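Long-range contacts in inulin fructotransferase (Bacillus sp. snu-7, PDB 2INV), which catalyses intramolecular fructosyl transfer at the end of inulin chains, releasing a di-fructose dianhydride: residues A[12-16]-A[44-49]; A[291-297]-A[329-335]; A[386-392]-A[404-410]. All blocks are in the same frame, centred on the assembly; numbering follows the deposited sequence.

Interaction 1: A[12-16]-A[44-49]; sequences PNTYD and DIKQRQ
Tyr15 keeps CG anti to its carbonyl carbon (chi1 -53°), and this carries the ring from strand 14-16 across to the end of helix 30-48. Arg48 comes from the opposite direction. Its chain bends at chi3 (-50°), which brings NE to Asp44 and NH2 to the tyrosine hydroxyl. Three polar groups then close a triangle. Arg48 NH2 donates to Tyr15 OH at 2.9 Å, almost straight (169°), with the hydroxyl in the guanidinium plane. Tyr15 OH in turn donates a hydrogen bond to Asp44 OD2, 2.8 Å away, and meets the anti lone pair of that oxygen. Arg48 NE closes the third side with a salt bridge to Asp44 OD2 of 3.0 Å, made from above the carboxylate plane. Beside this group, Ile45 CG1 lies 3.7 Å from Tyr15 CE1. Trp20 meets the tyrosine ring edge-to-face, and Ala58 of strand 58-62 also touches it. Asn13 packs on Pro64 of the second subunit. A helix laid over the N-terminal end is common in right-handed parallel beta-helices, and helix 30-48 probably plays that part here, pinned to the first short strand. The buried hydroxyl both gives and accepts a bond, so its rotation is fixed. Asp44 OD2 holds two donors at once, which would favour its ionised form, and the neighbouring arginine is likely to make Tyr15 a stronger donor.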
loop_
_atom_site.group_PDB
_atom_site.type_symbol
_atom_site.label_atom_id
_atom_site.label_comp_id
_atom_site.label_asym_id
_atom_site.label_seq_id
_atom_site.Cartn_x
_atom_site.Cartn_y
_atom_site.Cartn_z
ATOM N N PRO A 12 26.934 16.608 3.191
ATOM C CA PRO A 12 27.808 15.461 2.878
ATOM C C PRO A 12 27.163 14.346 2.057
ATOM O O PRO A 12 26.046 13.911 2.335
ATOM C CB PRO A 12 28.316 14.963 4.216
ATOM C CG PRO A 12 28.490 16.294 4.946
ATOM C CD PRO A 12 27.330 17.199 4.484
ATOM N N ASN A 13 27.895 13.897 1.040
ATOM C CA ASN A 13 27.440 12.843 0.145
ATOM C C ASN A 13 26.109 13.190 -0.502
ATOM O O ASN A 13 25.361 12.300 -0.934
ATOM C CB ASN A 13 27.318 11.518 0.896
ATOM C CG ASN A 13 28.678 10.930 1.268
ATOM O OD1 ASN A 13 28.841 10.364 2.343
ATOM N ND2 ASN A 13 29.657 11.073 0.380
ATOM N N THR A 14 25.808 14.484 -0.567
ATOM C CA THR A 14 24.563 14.941 -1.176
ATOM C C THR A 14 24.938 15.895 -2.311
ATOM O O THR A 14 25.716 16.837 -2.101
ATOM C CB THR A 14 23.681 15.717 -0.170
ATOM O OG1 THR A 14 23.477 14.927 1.007
ATOM C CG2 THR A 14 22.326 16.048 -0.786
ATOM N N TYR A 15 24.419 15.636 -3.509
ATOM C CA TYR A 15 24.700 16.499 -4.653
ATOM C C TYR A 15 23.371 16.998 -5.215
ATOM O O TYR A 15 22.326 16.364 -5.037
ATOM C CB TYR A 15 25.418 15.752 -5.787
ATOM C CG TYR A 15 26.682 14.987 -5.433
ATOM C CD1 TYR A 15 26.625 13.815 -4.681
ATOM C CD2 TYR A 15 27.925 15.394 -5.918
ATOM C CE1 TYR A 15 27.766 13.064 -4.425
ATOM C CE2 TYR A 15 29.082 14.646 -5.670
ATOM C CZ TYR A 15 28.994 13.485 -4.925
ATOM O OH TYR A 15 30.122 12.738 -4.674
ATOM N N ASP A 16 23.419 18.138 -5.896
ATOM C CA ASP A 16 22.239 18.730 -6.534
ATOM C C ASP A 16 22.726 18.743 -7.985
ATOM O O ASP A 16 23.768 19.328 -8.268
ATOM C CB ASP A 16 22.046 20.168 -6.059
ATOM C CG ASP A 16 20.961 20.903 -6.833
ATOM O OD1 ASP A 16 21.012 20.897 -8.082
ATOM O OD2 ASP A 16 20.066 21.513 -6.200
ATOM N N ASP A 44 32.852 10.930 -8.716
ATOM C CA ASP A 44 33.386 11.608 -7.539
ATOM C C ASP A 44 33.120 10.789 -6.283
ATOM O O ASP A 44 33.903 10.826 -5.335
ATOM C CB ASP A 44 32.767 12.995 -7.360
ATOM C CG ASP A 44 33.344 13.735 -6.159
ATOM O OD1 ASP A 44 34.520 14.162 -6.220
ATOM O OD2 ASP A 44 32.624 13.874 -5.146
ATOM N N ILE A 45 32.010 10.058 -6.279
ATOM C CA ILE A 45 31.647 9.227 -5.140
ATOM C C ILE A 45 32.671 8.106 -5.027
ATOM O O ILE A 45 33.178 7.824 -3.938
ATOM C CB ILE A 45 30.247 8.613 -5.327
ATOM C CG1 ILE A 45 29.199 9.728 -5.356
ATOM C CG2 ILE A 45 29.947 7.625 -4.201
ATOM C CD1 ILE A 45 27.792 9.244 -5.656
ATOM N N LYS A 46 32.971 7.469 -6.157
ATOM C CA LYS A 46 33.945 6.382 -6.190
ATOM C C LYS A 46 35.315 6.962 -5.852
ATOM O O LYS A 46 36.149 6.302 -5.238
ATOM C CB LYS A 46 33.976 5.727 -7.572
ATOM C CG LYS A 46 32.675 5.020 -7.931
ATOM C CD LYS A 46 32.852 4.044 -9.101
ATOM C CE LYS A 46 32.545 4.694 -10.429
ATOM N NZ LYS A 46 32.670 3.703 -11.543
ATOM N N GLN A 47 35.523 8.212 -6.249
ATOM C CA GLN A 47 36.763 8.920 -5.987
ATOM C C GLN A 47 37.000 8.860 -4.502
ATOM O O GLN A 47 38.036 8.407 -4.012
ATOM C CB GLN A 47 36.593 10.385 -6.339
ATOM C CG GLN A 47 37.871 11.153 -6.392
ATOM C CD GLN A 47 38.690 10.738 -7.565
ATOM O OE1 GLN A 47 39.407 9.732 -7.519
ATOM N NE2 GLN A 47 38.564 11.489 -8.660
ATOM N N ARG A 48 35.985 9.344 -3.803
ATOM C CA ARG A 48 35.978 9.465 -2.362
ATOM C C ARG A 48 35.811 8.195 -1.530
ATOM O O ARG A 48 36.513 8.022 -0.530
ATOM C CB ARG A 48 34.923 10.508 -1.984
ATOM C CG ARG A 48 35.321 11.903 -2.466
ATOM C CD ARG A 48 34.322 13.001 -2.102
ATOM N NE ARG A 48 32.960 12.645 -2.472
ATOM C CZ ARG A 48 32.104 12.047 -1.652
ATOM N NH1 ARG A 48 32.473 11.745 -0.412
ATOM N NH2 ARG A 48 30.881 11.748 -2.067
ATOM N N GLN A 49 34.907 7.302 -1.918
ATOM C CA GLN A 49 34.707 6.083 -1.141
ATOM C C GLN A 49 35.415 4.889 -1.777
ATOM O O GLN A 49 34.836 4.134 -2.555
ATOM C CB GLN A 49 33.208 5.831 -0.979
ATOM C CG GLN A 49 32.469 7.095 -0.553
ATOM C CD GLN A 49 30.972 6.928 -0.416
ATOM O OE1 GLN A 49 30.273 7.876 -0.052
ATOM N NE2 GLN A 49 30.473 5.722 -0.683
#

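Interaction 2: A[291-297]-A[329-335]; sequences ITANHIR and ISDNLFA
Asn294 and Asn332 lie side by side and point the same way, their amides nearly parallel. Asn332 OD1 accepts from Asn294 N at 3.0 Å, in its carbonyl plane, and more weakly from Asn294 ND2, whose stronger bond is to Val267 O. Asn332 ND2 reaches back to Ile291 O at 3.2 Å, from above that carbonyl plane. Ile291 O also takes the N-H of Ser330. This is the asparagine ladder of parallel beta-helices, set where the chain turns a corner. With a leucine at Asn332, Asn294 N would probably lose this acceptor and the row of amides would be broken. After the corner, strand bonds such as Ile296 N to Leu333 O (2.8 Å) hold the coils in register. On the face of Ile296 and Phe334, Ile296 CD1 sits over the phenyl ring, 4.0 Å from its centroid. On the face of His295 and Leu333, His295 NE2 bonds to Glu288 O of the third subunit. Further out, Asn294 OD1 accepts from Asn270 N and Asn332 ND2 donates to Asn366 OD1, which carries the row to the coils on either side. Strands 266-268 and 362-370 flank the pair, while strands 320-323 and 351-357 meet Ile329 and Phe334 from across the coil.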
loop_
_atom_site.group_PDB
_atom_site.type_symbol
_atom_site.label_atom_id
_atom_site.label_comp_id
_atom_site.label_asym_id
_atom_site.label_seq_id
_atom_site.Cartn_x
_atom_site.Cartn_y
_atom_site.Cartn_z
ATOM N N ILE A 291 -4.526 -15.904 -7.187
ATOM C CA ILE A 291 -5.082 -14.798 -7.960
ATOM C C ILE A 291 -6.456 -14.613 -7.349
ATOM O O ILE A 291 -7.390 -15.341 -7.680
ATOM C CB ILE A 291 -5.234 -15.176 -9.432
ATOM C CG1 ILE A 291 -3.952 -15.863 -9.912
ATOM C CG2 ILE A 291 -5.523 -13.930 -10.260
ATOM C CD1 ILE A 291 -2.761 -14.959 -9.956
ATOM N N THR A 292 -6.588 -13.632 -6.468
ATOM C CA THR A 292 -7.856 -13.439 -5.795
ATOM C C THR A 292 -8.180 -11.990 -5.475
ATOM O O THR A 292 -7.290 -11.140 -5.430
ATOM C CB THR A 292 -7.845 -14.262 -4.495
ATOM O OG1 THR A 292 -9.163 -14.340 -3.946
ATOM C CG2 THR A 292 -6.906 -13.623 -3.473
ATOM N N ALA A 293 -9.464 -11.724 -5.244
ATOM C CA ALA A 293 -9.930 -10.384 -4.900
ATOM C C ALA A 293 -9.529 -9.304 -5.908
ATOM O O ALA A 293 -9.212 -8.176 -5.521
ATOM C CB ALA A 293 -9.419 -10.008 -3.517
ATOM N N ASN A 294 -9.564 -9.639 -7.193
ATOM C CA ASN A 294 -9.204 -8.683 -8.239
ATOM C C ASN A 294 -10.418 -8.346 -9.094
ATOM O O ASN A 294 -11.300 -9.184 -9.296
ATOM C CB ASN A 294 -8.137 -9.269 -9.171
ATOM C CG ASN A 294 -6.844 -9.590 -8.457
ATOM O OD1 ASN A 294 -6.096 -8.696 -8.054
ATOM N ND2 ASN A 294 -6.578 -10.880 -8.282
ATOM N N HIS A 295 -10.467 -7.118 -9.596
ATOM C CA HIS A 295 -11.559 -6.733 -10.479
ATOM C C HIS A 295 -10.986 -6.787 -11.878
ATOM O O HIS A 295 -10.060 -6.048 -12.217
ATOM C CB HIS A 295 -12.073 -5.327 -10.199
ATOM C CG HIS A 295 -13.383 -5.032 -10.861
ATOM N ND1 HIS A 295 -13.507 -4.839 -12.220
ATOM C CD2 HIS A 295 -14.613 -4.823 -10.337
ATOM C CE1 HIS A 295 -14.756 -4.513 -12.504
ATOM N NE2 HIS A 295 -15.446 -4.496 -11.378
ATOM N N ILE A 296 -11.543 -7.675 -12.687
ATOM C CA ILE A 296 -11.067 -7.879 -14.044
ATOM C C ILE A 296 -12.105 -7.459 -15.073
ATOM O O ILE A 296 -13.112 -8.132 -15.277
ATOM C CB ILE A 296 -10.686 -9.356 -14.208
ATOM C CG1 ILE A 296 -9.800 -9.757 -13.022
ATOM C CG2 ILE A 296 -9.966 -9.587 -15.524
ATOM C CD1 ILE A 296 -9.623 -11.235 -12.835
ATOM N N ARG A 297 -11.847 -6.325 -15.712
ATOM C CA ARG A 297 -12.747 -5.770 -16.706
ATOM C C ARG A 297 -12.162 -5.747 -18.104
ATOM O O ARG A 297 -11.152 -5.094 -18.376
ATOM C CB ARG A 297 -13.183 -4.359 -16.285
ATOM C CG ARG A 297 -13.364 -3.368 -17.432
ATOM C CD ARG A 297 -14.465 -3.790 -18.368
ATOM N NE ARG A 297 -15.429 -2.720 -18.596
ATOM C CZ ARG A 297 -16.716 -2.925 -18.860
ATOM N NH1 ARG A 297 -17.195 -4.165 -18.931
ATOM N NH2 ARG A 297 -17.531 -1.890 -19.043
ATOM N N ILE A 329 -7.616 -19.375 -8.470
ATOM C CA ILE A 329 -8.224 -18.178 -9.028
ATOM C C ILE A 329 -9.603 -18.063 -8.387
ATOM O O ILE A 329 -10.534 -18.780 -8.775
ATOM C CB ILE A 329 -8.367 -18.291 -10.563
ATOM C CG1 ILE A 329 -7.013 -18.637 -11.185
ATOM C CG2 ILE A 329 -8.894 -16.992 -11.141
ATOM C CD1 ILE A 329 -6.736 -20.127 -11.279
ATOM N N SER A 330 -9.738 -17.163 -7.416
ATOM C CA SER A 330 -11.008 -17.022 -6.724
ATOM C C SER A 330 -11.351 -15.603 -6.305
ATOM O O SER A 330 -10.529 -14.690 -6.396
ATOM C CB SER A 330 -10.996 -17.912 -5.480
ATOM O OG SER A 330 -9.902 -17.561 -4.642
ATOM N N ASP A 331 -12.582 -15.446 -5.833
ATOM C CA ASP A 331 -13.081 -14.168 -5.361
ATOM C C ASP A 331 -12.725 -13.004 -6.285
ATOM O O ASP A 331 -12.300 -11.945 -5.825
ATOM C CB ASP A 331 -12.540 -13.915 -3.956
ATOM C CG ASP A 331 -13.216 -12.757 -3.278
ATOM O OD1 ASP A 331 -14.452 -12.640 -3.402
ATOM O OD2 ASP A 331 -12.520 -11.974 -2.601
ATOM N N ASN A 332 -12.903 -13.214 -7.589
ATOM C CA ASN A 332 -12.619 -12.192 -8.603
ATOM C C ASN A 332 -13.927 -11.767 -9.275
ATOM O O ASN A 332 -14.859 -12.570 -9.371
ATOM C CB ASN A 332 -11.680 -12.749 -9.681
ATOM C CG ASN A 332 -10.306 -13.108 -9.143
ATOM O OD1 ASN A 332 -9.599 -12.261 -8.595
ATOM N ND2 ASN A 332 -9.918 -14.372 -9.307
ATOM N N LEU A 333 -14.003 -10.516 -9.732
ATOM C CA LEU A 333 -15.205 -10.042 -10.417
ATOM C C LEU A 333 -14.861 -9.719 -11.870
ATOM O O LEU A 333 -14.055 -8.830 -12.137
ATOM C CB LEU A 333 -15.779 -8.796 -9.718
ATOM C CG LEU A 333 -17.235 -8.416 -10.061
ATOM C CD1 LEU A 333 -17.691 -7.263 -9.177
ATOM C CD2 LEU A 333 -17.370 -8.042 -11.529
ATOM N N PHE A 334 -15.471 -10.456 -12.797
ATOM C CA PHE A 334 -15.232 -10.251 -14.222
ATOM C C PHE A 334 -16.353 -9.452 -14.887
ATOM O O PHE A 334 -17.501 -9.890 -14.923
ATOM C CB PHE A 334 -15.102 -11.592 -14.956
ATOM C CG PHE A 334 -13.914 -12.416 -14.539
ATOM C CD1 PHE A 334 -13.913 -13.096 -13.326
ATOM C CD2 PHE A 334 -12.807 -12.532 -15.372
ATOM C CE1 PHE A 334 -12.833 -13.883 -12.945
ATOM C CE2 PHE A 334 -11.714 -13.317 -15.001
ATOM C CZ PHE A 334 -11.728 -13.991 -13.791
ATOM N N ALA A 335 -16.007 -8.290 -15.433
ATOM C CA ALA A 335 -16.971 -7.434 -16.125
ATOM C C ALA A 335 -16.526 -7.377 -17.581
ATOM O O ALA A 335 -15.561 -6.698 -17.927
ATOM C CB ALA A 335 -16.970 -6.041 -15.517
#

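Interaction 3: A[386-392]-A[404-410]; sequences SKVLDSG and TAIRPTP
Asp390 and Arg407 form a salt bridge, with Arg407 NH2 2.8 Å from Asp390 OD2. A weak second bond runs from Arg407 NE to Asp390 OD1 at 3.3 Å, so the carboxylate takes two N-H groups along the guanidinium edge. The two planes are 27° apart. The bridge sits at the C-terminal ends of the last paired strands of the right-handed parallel beta-helix: Arg407 closes strand 405-407, and Asp390 follows strand 387-389. It does not stop within the chain. Arg407 NH2 also pairs with Asp390 of the second subunit, and Asp390 OD2 with Arg407 of the third, so acids and arginines knit the trimer together and probably offset the nearness of the arginines. A bend at chi3 (76°) turns the guanidinium over Leu389, whose CD2 lies 4.2 Å above the centre of its face. Past the strands, Gly392 and Thr409 clasp each other twice. Gly392 N donates to Thr409 OG1 at 2.7 Å, and Thr409 N to Gly392 O at 3.2 Å. With the backbone of Gly392 turned as it is, a side chain would run into the carbonyl oxygen of Ser391. The parallel strands are joined by backbone hydrogen bonds, among them Val388 N to Ala405 O. Lys387 runs its CD past Ala405 CB (3.8 Å) and bonds through NZ to the C-terminal Pro410 of the second subunit. On the other face, Val388 and Ile406 both touch Ile397 of strand 397-399. Where the two segments part, one water accepts from Ser391 N at 2.8 Å and donates to both Gly392 O and Arg407 O.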
loop_
_atom_site.group_PDB
_atom_site.type_symbol
_atom_site.label_atom_id
_atom_site.label_comp_id
_atom_site.label_asym_id
_atom_site.label_seq_id
_atom_site.Cartn_x
_atom_site.Cartn_y
_atom_site.Cartn_z
ATOM N N SER A 386 -8.975 -30.604 -11.957
ATOM C CA SER A 386 -9.341 -29.203 -11.704
ATOM C C SER A 386 -10.612 -29.148 -10.862
ATOM O O SER A 386 -11.350 -30.133 -10.785
ATOM C CB SER A 386 -9.595 -28.453 -13.018
ATOM O OG SER A 386 -8.524 -28.609 -13.931
ATOM N N LYS A 387 -10.862 -28.001 -10.231
ATOM C CA LYS A 387 -12.052 -27.816 -9.396
ATOM C C LYS A 387 -12.718 -26.485 -9.727
ATOM O O LYS A 387 -12.059 -25.438 -9.718
ATOM C CB LYS A 387 -11.690 -27.790 -7.907
ATOM C CG LYS A 387 -10.901 -28.979 -7.406
ATOM C CD LYS A 387 -11.801 -30.119 -6.993
ATOM C CE LYS A 387 -10.997 -31.164 -6.233
ATOM N NZ LYS A 387 -11.782 -32.402 -6.006
ATOM N N VAL A 388 -14.017 -26.509 -10.002
ATOM C CA VAL A 388 -14.723 -25.270 -10.302
ATOM C C VAL A 388 -15.947 -25.152 -9.405
ATOM O O VAL A 388 -16.892 -25.949 -9.506
ATOM C CB VAL A 388 -15.140 -25.202 -11.783
ATOM C CG1 VAL A 388 -15.737 -23.841 -12.097
ATOM C CG2 VAL A 388 -13.929 -25.460 -12.668
ATOM N N LEU A 389 -15.902 -24.157 -8.522
ATOM C CA LEU A 389 -16.976 -23.912 -7.567
ATOM C C LEU A 389 -17.538 -22.509 -7.685
ATOM O O LEU A 389 -16.785 -21.532 -7.816
ATOM C CB LEU A 389 -16.475 -24.038 -6.132
ATOM C CG LEU A 389 -15.497 -25.114 -5.687
ATOM C CD1 LEU A 389 -15.141 -24.877 -4.225
ATOM C CD2 LEU A 389 -16.116 -26.471 -5.868
ATOM N N ASP A 390 -18.859 -22.407 -7.607
ATOM C CA ASP A 390 -19.519 -21.113 -7.633
ATOM C C ASP A 390 -18.909 -20.099 -8.594
ATOM O O ASP A 390 -18.614 -18.967 -8.212
ATOM C CB ASP A 390 -19.532 -20.565 -6.210
ATOM C CG ASP A 390 -20.004 -21.604 -5.209
ATOM O OD1 ASP A 390 -20.935 -22.366 -5.554
ATOM O OD2 ASP A 390 -19.464 -21.664 -4.084
ATOM N N SER A 391 -18.736 -20.509 -9.846
ATOM C CA SER A 391 -18.176 -19.626 -10.861
ATOM C C SER A 391 -19.026 -19.682 -12.125
ATOM O O SER A 391 -18.553 -19.368 -13.223
ATOM C CB SER A 391 -16.728 -20.016 -11.173
ATOM O OG SER A 391 -15.899 -19.806 -10.045
ATOM N N GLY A 392 -20.285 -20.085 -11.965
ATOM C CA GLY A 392 -21.187 -20.162 -13.102
ATOM C C GLY A 392 -22.079 -21.391 -13.097
ATOM O O GLY A 392 -21.812 -22.369 -12.386
ATOM N N THR A 404 -12.788 -33.290 -13.879
ATOM C CA THR A 404 -13.087 -31.988 -13.321
ATOM C C THR A 404 -14.278 -32.094 -12.389
ATOM O O THR A 404 -15.296 -32.714 -12.723
ATOM C CB THR A 404 -13.416 -30.961 -14.407
ATOM O OG1 THR A 404 -12.270 -30.761 -15.248
ATOM C CG2 THR A 404 -13.804 -29.637 -13.761
ATOM N N ALA A 405 -14.135 -31.500 -11.211
ATOM C CA ALA A 405 -15.208 -31.489 -10.231
ATOM C C ALA A 405 -15.823 -30.099 -10.336
ATOM O O ALA A 405 -15.114 -29.087 -10.204
ATOM C CB ALA A 405 -14.654 -31.731 -8.843
ATOM N N ILE A 406 -17.129 -30.055 -10.585
ATOM C CA ILE A 406 -17.834 -28.791 -10.746
ATOM C C ILE A 406 -19.038 -28.669 -9.818
ATOM O O ILE A 406 -19.758 -29.640 -9.595
ATOM C CB ILE A 406 -18.361 -28.644 -12.193
ATOM C CG1 ILE A 406 -17.215 -28.781 -13.196
ATOM C CG2 ILE A 406 -19.071 -27.301 -12.366
ATOM C CD1 ILE A 406 -17.664 -28.747 -14.643
ATOM N N ARG A 407 -19.251 -27.469 -9.280
ATOM C CA ARG A 407 -20.403 -27.197 -8.422
ATOM C C ARG A 407 -21.072 -25.923 -8.904
ATOM O O ARG A 407 -20.484 -24.846 -8.848
ATOM C CB ARG A 407 -20.011 -27.030 -6.958
ATOM C CG ARG A 407 -21.216 -26.623 -6.093
ATOM C CD ARG A 407 -20.870 -26.541 -4.619
ATOM N NE ARG A 407 -20.113 -25.333 -4.297
ATOM C CZ ARG A 407 -19.224 -25.264 -3.314
ATOM N NH1 ARG A 407 -18.979 -26.332 -2.564
ATOM N NH2 ARG A 407 -18.584 -24.129 -3.072
ATOM N N PRO A 408 -22.298 -26.046 -9.425
ATOM C CA PRO A 408 -23.055 -24.900 -9.928
ATOM C C PRO A 408 -23.223 -23.728 -8.972
ATOM O O PRO A 408 -23.292 -23.903 -7.758
ATOM C CB PRO A 408 -24.408 -25.501 -10.249
ATOM C CG PRO A 408 -24.076 -26.834 -10.743
ATOM C CD PRO A 408 -22.937 -27.312 -9.841
ATOM N N THR A 409 -23.256 -22.522 -9.527
ATOM C CA THR A 409 -23.531 -21.356 -8.706
ATOM C C THR A 409 -25.020 -21.681 -8.708
ATOM O O THR A 409 -25.619 -21.811 -9.774
ATOM C CB THR A 409 -23.321 -20.026 -9.446
ATOM O OG1 THR A 409 -21.947 -19.886 -9.822
ATOM C CG2 THR A 409 -23.700 -18.864 -8.536
ATOM N N PRO A 410 -25.630 -21.873 -7.534
ATOM C CA PRO A 410 -27.057 -22.198 -7.537
ATOM C C PRO A 410 -27.930 -21.382 -8.483
ATOM O O PRO A 410 -28.916 -21.922 -9.035
ATOM C CB PRO A 410 -27.446 -22.025 -6.083
ATOM C CG PRO A 410 -26.234 -22.623 -5.400
ATOM C CD PRO A 410 -25.053 -22.061 -6.190
ATOM O OXT PRO A 410 -27.623 -20.181 -8.655
HETATM O O HOH W 1 -9.443 -30.711 -15.320
HETATM O O HOH W 2 -20.934 -17.527 -8.978
HETATM O O HOH W 3 -19.471 -22.978 -10.904
#

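Overall arrangement
The three contacts follow one another along the chain and along the length of the beta-helix. Interaction 1 belongs to the N-terminal end, where helix 30-48 meets strand 14-16. Interaction 2 joins strands 285-299 and 328-337 well inside the solenoid. Interaction 3 pairs strands 387-389 and 405-407 at the C-terminal end. Centres of interactions 1 and 3 are 61 Å apart, on opposite sides of the chain's centre. Interactions 2 and 3 are closer, with centres 16 Å apart, and strand 362-370 lies beside both. All three touch the second subunit, so contacts between subunits occur at each of the three places, from one end of the solenoid to the other.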